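Local coordinates for protein Pre-mRNA-processing-splicing factor 8 (Cryptococcus gattii serotype B, PDB 6MWY) that contains an intein that probably excises itself from the host splicing-factor precursor by protein splicing, joining the flanking sequences, at residues 139-142 against 143-147. Residues are numbered along the deposited sequence; the frame is centred on the assembly and turned at random.
Sequences ITVD and DFVRL
The short helix 141-146 grows directly out of strand 135-140 in this Hint-fold intein, and the junction is tied by a backbone bond from residue i+4 to i, F144 N to T140 O (3.1 Å). The same pattern continues within the helix, where V145 N bonds to V141 O (2.9 Å) and R146 N to D142 O. T140 occupies the N-cap position without a side-chain cap, for its OG1 is hydrogen-bonded to the carbonyl of H107. With OG1 anti to the backbone N (chi1 -156°), the methyl CG2 is left to lie against the carboxylate of D143, 3.5 Å from its CG. I139, extended with CG1 anti to its own N (chi1 -179°), runs alongside the turn: its CG1 passes the CB of D143, and its CD1 lies 4.2 Å from CB of F144. That CD1 also meets CD2 of L147 tip to tip at 3.7 Å, an apolar contact between the strand and the residue that follows the helix. R146 lays one guanidinium face over D142 O, while its NH2 makes a salt bridge to D143 OD1 (2.5 Å). OD2 of D142 is hydrogen-bonded to ND1 of H105. V141, F144 and V145 pack on I183 of strand 176-185, placing the helix against the six-stranded sheet, and F144 also meets Y155 edge-to-face. Backbone pairing of I139 with L109 of strand 108-113 anchors the edge strand that leads into the helix.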
loop_
_atom_site.group_PDB
_atom_site.type_symbol
_atom_site.label_atom_id
_atom_site.label_comp_id
_atom_site.label_asym_id
_atom_site.label_seq_id
_atom_site.Cartn_x
_atom_site.Cartn_y
_atom_site.Cartn_z
ATOM N N ILE A 139 3.908 5.248 -8.463
ATOM C CA ILE A 139 4.941 4.470 -9.145
ATOM C C ILE A 139 4.811 3.010 -8.728
ATOM O O ILE A 139 4.528 2.710 -7.566
ATOM C CB ILE A 139 6.354 5.025 -8.847
ATOM C CG1 ILE A 139 7.431 4.230 -9.589
ATOM C CG2 ILE A 139 6.620 5.058 -7.346
ATOM C CD1 ILE A 139 8.805 4.857 -9.527
ATOM N N THR A 140 5.008 2.098 -9.677
ATOM C CA THR A 140 4.868 0.685 -9.355
ATOM C C THR A 140 6.077 0.203 -8.553
ATOM O O THR A 140 7.119 0.862 -8.491
ATOM C CB THR A 140 4.694 -0.149 -10.627
ATOM O OG1 THR A 140 4.028 -1.376 -10.307
ATOM C CG2 THR A 140 6.041 -0.465 -11.253
ATOM N N VAL A 141 5.922 -0.960 -7.916
ATOM C CA VAL A 141 6.982 -1.459 -7.041
ATOM C C VAL A 141 8.208 -1.851 -7.857
ATOM O O VAL A 141 9.347 -1.648 -7.423
ATOM C CB VAL A 141 6.462 -2.621 -6.170
ATOM C CG1 VAL A 141 7.617 -3.388 -5.542
ATOM C CG2 VAL A 141 5.547 -2.084 -5.081
ATOM N N ASP A 142 8.000 -2.387 -9.063
ATOM C CA ASP A 142 9.122 -2.770 -9.919
ATOM C C ASP A 142 9.975 -1.562 -10.297
ATOM O O ASP A 142 11.205 -1.576 -10.138
ATOM C CB ASP A 142 8.605 -3.464 -11.179
ATOM C CG ASP A 142 8.655 -4.973 -11.077
ATOM O OD1 ASP A 142 9.597 -5.497 -10.447
ATOM O OD2 ASP A 142 7.752 -5.635 -11.630
ATOM N N ASP A 143 9.335 -0.516 -10.822
ATOM C CA ASP A 143 10.066 0.679 -11.229
ATOM C C ASP A 143 10.819 1.287 -10.055
ATOM O O ASP A 143 11.987 1.669 -10.189
ATOM C CB ASP A 143 9.104 1.697 -11.842
ATOM C CG ASP A 143 8.449 1.190 -13.116
ATOM O OD1 ASP A 143 8.887 0.143 -13.635
ATOM O OD2 ASP A 143 7.493 1.836 -13.595
ATOM N N PHE A 144 10.171 1.369 -8.890
ATOM C CA PHE A 144 10.840 1.908 -7.711
ATOM C C PHE A 144 12.017 1.035 -7.298
ATOM O O PHE A 144 13.042 1.542 -6.827
ATOM C CB PHE A 144 9.846 2.043 -6.558
ATOM C CG PHE A 144 10.405 2.754 -5.361
ATOM C CD1 PHE A 144 11.040 2.049 -4.350
ATOM C CD2 PHE A 144 10.303 4.131 -5.253
ATOM C CE1 PHE A 144 11.558 2.705 -3.252
ATOM C CE2 PHE A 144 10.819 4.792 -4.156
ATOM C CZ PHE A 144 11.448 4.078 -3.154
ATOM N N VAL A 145 11.882 -0.285 -7.454
ATOM C CA VAL A 145 12.988 -1.192 -7.165
ATOM C C VAL A 145 14.175 -0.884 -8.065
ATOM O O VAL A 145 15.322 -0.821 -7.605
ATOM C CB VAL A 145 12.529 -2.655 -7.318
ATOM C CG1 VAL A 145 13.716 -3.563 -7.606
ATOM C CG2 VAL A 145 11.809 -3.120 -6.065
ATOM N N ARG A 146 13.920 -0.673 -9.356
ATOM C CA ARG A 146 15.000 -0.425 -10.303
ATOM C C ARG A 146 15.587 0.979 -10.204
ATOM O O ARG A 146 16.644 1.229 -10.793
ATOM C CB ARG A 146 14.508 -0.667 -11.726
ATOM C CG ARG A 146 14.246 -2.118 -12.036
ATOM C CD ARG A 146 14.078 -2.285 -13.521
ATOM N NE ARG A 146 12.946 -1.507 -14.009
ATOM C CZ ARG A 146 11.714 -1.990 -14.108
ATOM N NH1 ARG A 146 11.472 -3.245 -13.756
ATOM N NH2 ARG A 146 10.729 -1.225 -14.558
ATOM N N LEU A 147 14.931 1.891 -9.489
ATOM C CA LEU A 147 15.460 3.233 -9.307
ATOM C C LEU A 147 16.782 3.187 -8.541
ATOM O O LEU A 147 16.969 2.339 -7.661
ATOM C CB LEU A 147 14.453 4.093 -8.547
ATOM C CG LEU A 147 13.575 5.075 -9.330
ATOM C CD1 LEU A 147 13.247 4.551 -10.719
ATOM C CD2 LEU A 147 12.302 5.377 -8.550
#